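Local coordinates for putative carboxynorspermidine decarboxylase protein (Sinorhizobium meliloti, PDB 3MT1), which probably catalyses the pyridoxal 5'-phosphate-dependent decarboxylation of carboxynorspermidine and carboxyspermidine, yielding norspermidine and spermidine, at residues I9-A22 / F39-M52. Sequence-based numbering, arbitrary orientation.
Sequences IDKAKLTRNMERIA and FATWSVFDLMRDYM
Tyr51 lays one face of its ring against Met18: Met18 CB stands 3.8 Å from the Tyr51 ring centroid and 22° off its normal, which qualifies as a CH-pi contact. Ala22 CB sits at the edge of the same ring, near its plane, as does Leu47 O; Glu19 CG and Thr15 CG2 approach obliquely. The Phe39 ring receives Ile9 CD1 at its edge, 4.4 Å from Phe39 CZ, with Val44 CG2 also in plane there and Thr41 N above one face, toward its rim.

Beyond CB, Met18, a selenomethionine, bends at chi2 (-63°) and again at the next torsion, which turns its end away from the tyrosine and against two other selenomethionines, Met48 and Met52. Met18 CE lies 3.6 Å from Met48 CE, while Met18 SE is 3.7 Å from Met52 SE, the Met18 and Met52 chains running nearly perpendicular. Leu14 and Leu47 lie alongside each other, pointing opposite ways, Leu14 CD2 meeting Leu47 CD2 at 3.6 Å. Thr15 OG1 lies 3.4 Å from Leu47 CD1, yet its polarity is answered within its own helix, where it donates to Lys11 O.

Replacing Tyr51 by an alanine would probably uncover Met18 CB and open a gap beside Ala22 and Glu19. These carbon and selenium contacts mark the interface as mainly apolar packing. The N-to-C directions of the short segments 11-22 and 45-49 diverge by 29°, with closest axis approach 10.4 Å.

Strand 6-10 belongs to the mixed sheet, and helix 11-28 runs from it to the first barrel strand, 31-35; helix 45-49 lies on the crossover from that strand to 54-57. Two successive helices packed outside the barrel in this way fit the alpha/beta-barrel domain of class-II Orn/Lys/Arg decarboxylases, with Phe39 about 8 Å, side chain to side chain, from the predicted substrate-binding Glu233.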
ATOM      1  N   ILE B   9      17.606  -7.475  -7.405  1.00 33.05           N
ATOM      2  CA  ILE B   9      17.217  -8.427  -8.397  1.00 32.93           C
ATOM      3  C   ILE B   9      18.454  -9.144  -8.911  1.00 34.77           C
ATOM      4  O   ILE B   9      19.346  -8.523  -9.487  1.00 35.76           O
ATOM      5  CB  ILE B   9      16.468  -7.755  -9.540  1.00 33.22           C
ATOM      6  CG1 ILE B   9      15.161  -7.129  -9.008  1.00 32.28           C
ATOM      7  CG2 ILE B   9      16.238  -8.760 -10.702  1.00 31.96           C
ATOM      8  CD1 ILE B   9      14.635  -5.976  -9.906  1.00 32.66           C
ATOM      9  N   ASP B  10      18.504 -10.451  -8.672  1.00 35.25           N
ATOM     10  CA  ASP B  10      19.631 -11.252  -9.094  1.00 38.25           C
ATOM     11  C   ASP B  10      19.539 -11.625 -10.592  1.00 37.42           C
ATOM     12  O   ASP B  10      18.742 -12.481 -10.995  1.00 35.34           O
ATOM     13  CB  ASP B  10      19.804 -12.512  -8.204  1.00 39.74           C
ATOM     14  CG  ASP B  10      21.051 -13.330  -8.578  1.00 46.57           C
ATOM     15  OD1 ASP B  10      22.052 -13.310  -7.808  1.00 52.42           O
ATOM     16  OD2 ASP B  10      21.053 -13.971  -9.677  1.00 50.59           O
ATOM     17  N   LYS B  11      20.405 -11.009 -11.393  1.00 38.25           N
ATOM     18  CA  LYS B  11      20.404 -11.233 -12.816  1.00 38.68           C
ATOM     19  C   LYS B  11      20.451 -12.744 -13.186  1.00 39.71           C
ATOM     20  O   LYS B  11      19.671 -13.219 -14.027  1.00 38.43           O
ATOM     21  CB  LYS B  11      21.557 -10.475 -13.469  1.00 40.58           C
ATOM     22  CG  LYS B  11      21.281 -10.223 -14.907  1.00 40.45           C
ATOM     23  CD  LYS B  11      22.479  -9.934 -15.680  1.00 44.20           C
ATOM     24  CE  LYS B  11      22.093  -9.826 -17.145  1.00 45.86           C
ATOM     25  NZ  LYS B  11      23.290  -9.870 -18.016  1.00 49.13           N
ATOM     26  N   ALA B  12      21.353 -13.495 -12.560  1.00 41.47           N
ATOM     27  CA  ALA B  12      21.479 -14.926 -12.881  1.00 43.49           C
ATOM     28  C   ALA B  12      20.234 -15.788 -12.528  1.00 42.38           C
ATOM     29  O   ALA B  12      19.903 -16.713 -13.262  1.00 42.39           O
ATOM     30  CB  ALA B  12      22.748 -15.517 -12.263  1.00 45.41           C
ATOM     31  N   LYS B  13      19.563 -15.476 -11.417  1.00 41.68           N
ATOM     32  CA  LYS B  13      18.382 -16.222 -10.988  1.00 41.71           C
ATOM     33  C   LYS B  13      17.146 -15.888 -11.805  1.00 40.00           C
ATOM     34  O   LYS B  13      16.311 -16.767 -12.082  1.00 40.08           O
ATOM     35  CB  LYS B  13      18.097 -16.006  -9.511  1.00 41.07           C
ATOM     36  CG  LYS B  13      19.073 -16.767  -8.666  1.00 44.54           C
ATOM     37  CD  LYS B  13      18.922 -16.389  -7.206  1.00 45.15           C
ATOM     38  CE  LYS B  13      20.034 -16.987  -6.412  1.00 47.19           C
ATOM     39  NZ  LYS B  13      20.063 -16.207  -5.175  1.00 51.23           N
ATOM     40  N   LEU B  14      17.035 -14.626 -12.186  1.00 39.04           N
ATOM     41  CA  LEU B  14      15.976 -14.219 -13.059  1.00 38.26           C
ATOM     42  C   LEU B  14      16.145 -14.961 -14.377  1.00 39.55           C
ATOM     43  O   LEU B  14      15.197 -15.564 -14.856  1.00 39.86           O
ATOM     44  CB  LEU B  14      15.982 -12.705 -13.264  1.00 37.53           C
ATOM     45  CG  LEU B  14      14.939 -12.095 -14.212  1.00 38.09           C
ATOM     46  CD1 LEU B  14      13.459 -12.385 -13.814  1.00 39.28           C
ATOM     47  CD2 LEU B  14      15.115 -10.618 -14.193  1.00 40.61           C
ATOM     48  N   THR B  15      17.350 -14.948 -14.939  1.00 41.00           N
ATOM     49  CA  THR B  15      17.626 -15.675 -16.175  1.00 42.62           C
ATOM     50  C   THR B  15      17.283 -17.161 -16.110  1.00 43.63           C
ATOM     51  O   THR B  15      16.712 -17.689 -17.063  1.00 43.71           O
ATOM     52  CB  THR B  15      19.078 -15.514 -16.591  1.00 44.76           C
ATOM     53  OG1 THR B  15      19.317 -14.135 -16.833  1.00 45.20           O
ATOM     54  CG2 THR B  15      19.392 -16.319 -17.839  1.00 45.02           C
ATOM     55  N   ARG B  16      17.639 -17.825 -15.007  1.00 44.85           N
ATOM     56  CA  ARG B  16      17.241 -19.217 -14.763  1.00 46.59           C
ATOM     57  C   ARG B  16      15.739 -19.343 -15.074  1.00 45.10           C
ATOM     58  O   ARG B  16      15.357 -20.183 -15.860  1.00 46.35           O
ATOM     59  CB  ARG B  16      17.633 -19.633 -13.326  1.00 47.91           C
ATOM     60  CG  ARG B  16      17.211 -21.023 -12.773  1.00 51.23           C
ATOM     61  CD  ARG B  16      16.848 -20.897 -11.259  1.00 55.25           C
ATOM     62  NE  ARG B  16      16.097 -19.626 -11.060  1.00 57.68           N
ATOM     63  CZ  ARG B  16      15.656 -19.110  -9.906  1.00 56.79           C
ATOM     64  NH1 ARG B  16      15.851 -19.722  -8.745  1.00 58.07           N
ATOM     65  NH2 ARG B  16      14.999 -17.954  -9.927  1.00 56.86           N
ATOM     66  N   ASN B  17      14.906 -18.443 -14.543  1.00 43.45           N
ATOM     67  CA  ASN B  17      13.457 -18.478 -14.771  1.00 41.48           C
ATOM     68  C   ASN B  17      13.113 -18.263 -16.221  1.00 40.94           C
ATOM     69  O   ASN B  17      12.213 -18.899 -16.769  1.00 40.62           O
ATOM     70  CB  ASN B  17      12.728 -17.400 -13.966  1.00 39.50           C
ATOM     71  CG  ASN B  17      12.720 -17.664 -12.482  1.00 39.73           C
ATOM     72  OD1 ASN B  17      13.075 -18.752 -12.016  1.00 43.52           O
ATOM     73  ND2 ASN B  17      12.314 -16.656 -11.718  1.00 38.63           N
HETATM   74  N   MSE B  18      13.826 -17.337 -16.833  1.00 40.45           N
HETATM   75  CA  MSE B  18      13.547 -16.983 -18.180  1.00 40.36           C
HETATM   76  C   MSE B  18      13.811 -18.170 -19.093  1.00 42.61           C
HETATM   77  O   MSE B  18      13.033 -18.443 -19.982  1.00 43.39           O
HETATM   78  CB  MSE B  18      14.368 -15.769 -18.543  1.00 40.85           C
HETATM   79  CG  MSE B  18      13.824 -14.491 -17.874  1.00 38.50           C
HETATM   80 SE   MSE B  18      12.000 -14.062 -18.476  0.75 35.49          SE
HETATM   81  CE  MSE B  18      10.961 -14.491 -16.867  1.00 31.64           C
ATOM     82  N   GLU B  19      14.866 -18.927 -18.830  1.00 44.96           N
ATOM     83  CA  GLU B  19      15.198 -20.077 -19.658  1.00 46.63           C
ATOM     84  C   GLU B  19      14.173 -21.192 -19.534  1.00 47.08           C
ATOM     85  O   GLU B  19      13.974 -21.968 -20.479  1.00 48.49           O
ATOM     86  CB  GLU B  19      16.556 -20.636 -19.294  1.00 48.47           C
ATOM     87  CG  GLU B  19      17.690 -19.678 -19.477  1.00 48.93           C
ATOM     88  CD  GLU B  19      18.978 -20.181 -18.837  1.00 52.73           C
ATOM     89  OE1 GLU B  19      18.941 -20.875 -17.785  1.00 55.33           O
ATOM     90  OE2 GLU B  19      20.048 -19.876 -19.391  1.00 56.03           O
ATOM     91  N   ARG B  20      13.525 -21.290 -18.384  1.00 46.08           N
ATOM     92  CA  ARG B  20      12.578 -22.389 -18.189  1.00 46.38           C
ATOM     93  C   ARG B  20      11.274 -22.054 -18.904  1.00 45.36           C
ATOM     94  O   ARG B  20      10.643 -22.914 -19.515  1.00 46.22           O
ATOM     95  CB  ARG B  20      12.373 -22.674 -16.710  1.00 46.10           C
ATOM     96  CG  ARG B  20      13.679 -22.934 -15.993  1.00 46.74           C
ATOM     97  CD  ARG B  20      13.469 -23.164 -14.516  1.00 47.79           C
ATOM     98  NE  ARG B  20      14.580 -23.915 -13.964  1.00 52.46           N
ATOM     99  CZ  ARG B  20      14.618 -24.421 -12.741  1.00 54.78           C
ATOM    100  NH1 ARG B  20      13.604 -24.239 -11.903  1.00 56.68           N
ATOM    101  NH2 ARG B  20      15.685 -25.092 -12.353  1.00 55.68           N
ATOM    102  N   ILE B  21      10.909 -20.779 -18.848  1.00 43.79           N
ATOM    103  CA  ILE B  21       9.850 -20.222 -19.684  1.00 43.11           C
ATOM    104  C   ILE B  21      10.043 -20.498 -21.207  1.00 43.47           C
ATOM    105  O   ILE B  21       9.194 -21.131 -21.835  1.00 43.95           O
ATOM    106  CB  ILE B  21       9.644 -18.705 -19.366  1.00 41.83           C
ATOM    107  CG1 ILE B  21       9.021 -18.585 -17.966  1.00 40.73           C
ATOM    108  CG2 ILE B  21       8.783 -18.033 -20.433  1.00 41.87           C
ATOM    109  CD1 ILE B  21       8.605 -17.219 -17.526  1.00 39.27           C
ATOM    110  N   ALA B  22      11.154 -20.044 -21.775  1.00 43.32           N
ATOM    111  CA  ALA B  22      11.516 -20.347 -23.165  1.00 44.23           C
ATOM    112  C   ALA B  22      11.350 -21.868 -23.510  1.00 45.70           C
ATOM    113  O   ALA B  22      10.698 -22.249 -24.504  1.00 45.52           O
ATOM    114  CB  ALA B  22      12.928 -19.887 -23.420  1.00 44.46           C
ATOM    115  N   PHE B  39       4.657  -7.682 -11.464  1.00 33.04           N
ATOM    116  CA  PHE B  39       6.049  -7.220 -11.626  1.00 32.01           C
ATOM    117  C   PHE B  39       6.150  -6.347 -12.851  1.00 30.80           C
ATOM    118  O   PHE B  39       5.839  -6.786 -13.931  1.00 30.12           O
ATOM    119  CB  PHE B  39       6.959  -8.406 -11.798  1.00 32.35           C
ATOM    120  CG  PHE B  39       8.410  -8.057 -11.898  1.00 33.64           C
ATOM    121  CD1 PHE B  39       9.023  -7.881 -13.165  1.00 33.69           C
ATOM    122  CD2 PHE B  39       9.192  -7.966 -10.745  1.00 32.52           C
ATOM    123  CE1 PHE B  39      10.403  -7.584 -13.272  1.00 34.12           C
ATOM    124  CE2 PHE B  39      10.568  -7.648 -10.831  1.00 34.67           C
ATOM    125  CZ  PHE B  39      11.185  -7.471 -12.094  1.00 34.98           C
ATOM    126  N   ALA B  40       6.583  -5.108 -12.656  1.00 30.05           N
ATOM    127  CA  ALA B  40       6.630  -4.094 -13.689  1.00 28.61           C
ATOM    128  C   ALA B  40       7.907  -3.248 -13.543  1.00 29.43           C
ATOM    129  O   ALA B  40       7.958  -2.057 -13.873  1.00 29.64           O
ATOM    130  CB  ALA B  40       5.382  -3.253 -13.627  1.00 27.00           C
ATOM    131  N   THR B  41       8.970  -3.903 -13.089  1.00 29.86           N
ATOM    132  CA  THR B  41      10.243  -3.244 -12.900  1.00 30.74           C
ATOM    133  C   THR B  41      10.954  -3.223 -14.249  1.00 31.17           C
ATOM    134  O   THR B  41      11.806  -4.096 -14.550  1.00 31.62           O
ATOM    135  CB  THR B  41      11.040  -3.968 -11.865  1.00 30.73           C
ATOM    136  OG1 THR B  41      10.331  -3.880 -10.639  1.00 32.41           O
ATOM    137  CG2 THR B  41      12.403  -3.338 -11.666  1.00 33.07           C
ATOM    138  N   TRP B  42      10.614  -2.204 -15.028  1.00 30.19           N
ATOM    139  CA  TRP B  42      10.927  -2.194 -16.441  1.00 30.87           C
ATOM    140  C   TRP B  42      12.421  -2.197 -16.811  1.00 33.30           C
ATOM    141  O   TRP B  42      12.769  -2.678 -17.882  1.00 33.82           O
ATOM    142  CB  TRP B  42      10.172  -1.092 -17.184  1.00 30.19           C
ATOM    143  CG  TRP B  42      10.297   0.300 -16.631  1.00 30.13           C
ATOM    144  CD1 TRP B  42       9.485   0.897 -15.695  1.00 27.69           C
ATOM    145  CD2 TRP B  42      11.251   1.271 -17.007  1.00 30.93           C
ATOM    146  NE1 TRP B  42       9.900   2.153 -15.447  1.00 29.54           N
ATOM    147  CE2 TRP B  42      10.974   2.431 -16.257  1.00 33.48           C
ATOM    148  CE3 TRP B  42      12.304   1.289 -17.924  1.00 33.53           C
ATOM    149  CZ2 TRP B  42      11.742   3.600 -16.369  1.00 35.30           C
ATOM    150  CZ3 TRP B  42      13.060   2.459 -18.055  1.00 37.44           C
ATOM    151  CH2 TRP B  42      12.785   3.592 -17.268  1.00 36.47           C
ATOM    152  N   SER B  43      13.301  -1.737 -15.923  1.00 34.24           N
ATOM    153  CA  SER B  43      14.724  -1.743 -16.248  1.00 36.45           C
ATOM    154  C   SER B  43      15.325  -3.133 -16.527  1.00 37.29           C
ATOM    155  O   SER B  43      16.488  -3.220 -16.997  1.00 38.26           O
ATOM    156  CB  SER B  43      15.540  -1.086 -15.136  1.00 38.06           C
ATOM    157  OG  SER B  43      15.330  -1.786 -13.927  1.00 38.37           O
ATOM    158  N   VAL B  44      14.568  -4.200 -16.218  1.00 35.78           N
ATOM    159  CA  VAL B  44      15.002  -5.547 -16.530  1.00 36.36           C
ATOM    160  C   VAL B  44      14.208  -6.160 -17.686  1.00 36.37           C
ATOM    161  O   VAL B  44      14.415  -7.321 -18.033  1.00 36.64           O
ATOM    162  CB  VAL B  44      15.046  -6.513 -15.266  1.00 36.68           C
ATOM    163  CG1 VAL B  44      15.961  -5.962 -14.158  1.00 37.53           C
ATOM    164  CG2 VAL B  44      13.651  -6.853 -14.737  1.00 33.70           C
ATOM    165  N   PHE B  45      13.319  -5.390 -18.305  1.00 36.70           N
ATOM    166  CA  PHE B  45      12.609  -5.904 -19.463  1.00 38.05           C
ATOM    167  C   PHE B  45      13.518  -6.322 -20.633  1.00 40.81           C
ATOM    168  O   PHE B  45      13.235  -7.289 -21.337  1.00 40.74           O
ATOM    169  CB  PHE B  45      11.578  -4.900 -19.960  1.00 37.93           C
ATOM    170  CG  PHE B  45      10.388  -4.748 -19.061  1.00 37.02           C
ATOM    171  CD1 PHE B  45      10.203  -5.577 -17.968  1.00 34.63           C
ATOM    172  CD2 PHE B  45       9.436  -3.785 -19.325  1.00 37.72           C
ATOM    173  CE1 PHE B  45       9.115  -5.423 -17.161  1.00 33.37           C
ATOM    174  CE2 PHE B  45       8.315  -3.651 -18.496  1.00 32.06           C
ATOM    175  CZ  PHE B  45       8.174  -4.465 -17.434  1.00 30.71           C
ATOM    176  N   ASP B  46      14.605  -5.592 -20.835  1.00 43.99           N
ATOM    177  CA  ASP B  46      15.569  -5.924 -21.879  1.00 46.94           C
ATOM    178  C   ASP B  46      16.093  -7.316 -21.681  1.00 47.63           C
ATOM    179  O   ASP B  46      16.253  -8.056 -22.650  1.00 48.55           O
ATOM    180  CB  ASP B  46      16.711  -4.896 -21.960  1.00 48.69           C
ATOM    181  CG  ASP B  46      16.279  -3.613 -22.698  1.00 52.38           C
ATOM    182  OD1 ASP B  46      15.359  -3.725 -23.549  1.00 53.06           O
ATOM    183  OD2 ASP B  46      16.827  -2.497 -22.434  1.00 54.73           O
ATOM    184  N   LEU B  47      16.323  -7.694 -20.430  1.00 47.64           N
ATOM    185  CA  LEU B  47      16.727  -9.061 -20.165  1.00 48.27           C
ATOM    186  C   LEU B  47      15.602 -10.079 -20.410  1.00 46.12           C
ATOM    187  O   LEU B  47      15.854 -11.096 -21.020  1.00 47.45           O
ATOM    188  CB  LEU B  47      17.398  -9.216 -18.794  1.00 49.47           C
ATOM    189  CG  LEU B  47      17.505 -10.633 -18.215  1.00 51.23           C
ATOM    190  CD1 LEU B  47      18.631 -11.466 -18.869  1.00 55.58           C
ATOM    191  CD2 LEU B  47      17.700 -10.559 -16.712  1.00 51.97           C
HETATM  192  N   MSE B  48      14.367  -9.782 -20.017  1.00 43.51           N
HETATM  193  CA  MSE B  48      13.267 -10.744 -20.157  1.00 41.46           C
HETATM  194  C   MSE B  48      12.702 -10.879 -21.584  1.00 41.49           C
HETATM  195  O   MSE B  48      12.185 -11.938 -21.950  1.00 41.02           O
HETATM  196  CB  MSE B  48      12.131 -10.391 -19.188  1.00 39.27           C
HETATM  197  CG  MSE B  48      12.566 -10.353 -17.771  1.00 38.72           C
HETATM  198 SE   MSE B  48      11.297  -9.550 -16.562  0.75 36.06          SE
HETATM  199  CE  MSE B  48      10.130 -11.044 -16.351  1.00 34.33           C
ATOM    200  N   ARG B  49      12.768  -9.795 -22.354  1.00 41.47           N
ATOM    201  CA  ARG B  49      12.198  -9.714 -23.698  1.00 42.24           C
ATOM    202  C   ARG B  49      12.485 -10.949 -24.581  1.00 42.63           C
ATOM    203  O   ARG B  49      11.572 -11.528 -25.175  1.00 41.05           O
ATOM    204  CB  ARG B  49      12.715  -8.435 -24.403  1.00 43.65           C
ATOM    205  CG  ARG B  49      11.702  -7.770 -25.301  1.00 46.13           C
ATOM    206  CD  ARG B  49      12.219  -6.567 -26.082  1.00 51.49           C
ATOM    207  NE  ARG B  49      11.974  -6.775 -27.522  1.00 59.82           N
ATOM    208  CZ  ARG B  49      11.459  -5.876 -28.374  1.00 67.05           C
ATOM    209  NH1 ARG B  49      11.078  -4.660 -27.952  1.00 69.51           N
ATOM    210  NH2 ARG B  49      11.301  -6.197 -29.672  1.00 70.10           N
ATOM    211  N   ASP B  50      13.753 -11.343 -24.672  1.00 43.81           N
ATOM    212  CA  ASP B  50      14.116 -12.387 -25.622  1.00 45.06           C
ATOM    213  C   ASP B  50      13.636 -13.783 -25.239  1.00 44.04           C
ATOM    214  O   ASP B  50      13.796 -14.715 -26.020  1.00 44.64           O
ATOM    215  CB  ASP B  50      15.616 -12.387 -25.889  1.00 47.48           C
ATOM    216  CG  ASP B  50      16.099 -11.075 -26.489  1.00 50.02           C
ATOM    217  OD1 ASP B  50      15.410 -10.524 -27.389  1.00 51.80           O
ATOM    218  OD2 ASP B  50      17.168 -10.596 -26.058  1.00 50.96           O
ATOM    219  N   TYR B  51      13.031 -13.919 -24.057  1.00 41.71           N
ATOM    220  CA  TYR B  51      12.583 -15.211 -23.574  1.00 40.55           C
ATOM    221  C   TYR B  51      11.082 -15.298 -23.488  1.00 38.91           C
ATOM    222  O   TYR B  51      10.529 -16.380 -23.243  1.00 38.95           O
ATOM    223  CB  TYR B  51      13.181 -15.549 -22.205  1.00 40.83           C
ATOM    224  CG  TYR B  51      14.709 -15.580 -22.092  1.00 42.37           C
ATOM    225  CD1 TYR B  51      15.421 -16.782 -22.233  1.00 41.73           C
ATOM    226  CD2 TYR B  51      15.437 -14.408 -21.809  1.00 41.78           C
ATOM    227  CE1 TYR B  51      16.818 -16.820 -22.079  1.00 43.14           C
ATOM    228  CE2 TYR B  51      16.828 -14.426 -21.675  1.00 42.68           C
ATOM    229  CZ  TYR B  51      17.519 -15.642 -21.799  1.00 45.10           C
ATOM    230  OH  TYR B  51      18.904 -15.677 -21.667  1.00 46.66           O
HETATM  231  N   MSE B  52      10.420 -14.169 -23.677  1.00 37.58           N
HETATM  232  CA  MSE B  52       8.974 -14.103 -23.569  1.00 36.76           C
HETATM  233  C   MSE B  52       8.313 -13.488 -24.788  1.00 37.59           C
HETATM  234  O   MSE B  52       8.993 -13.092 -25.741  1.00 39.60           O
HETATM  235  CB  MSE B  52       8.571 -13.373 -22.301  1.00 35.40           C
HETATM  236  CG  MSE B  52       9.149 -14.037 -21.053  1.00 34.58           C
HETATM  237 SE   MSE B  52       8.518 -13.169 -19.422  0.75 32.87          SE
HETATM  238  CE  MSE B  52       6.914 -14.136 -19.186  1.00 26.43           C
TER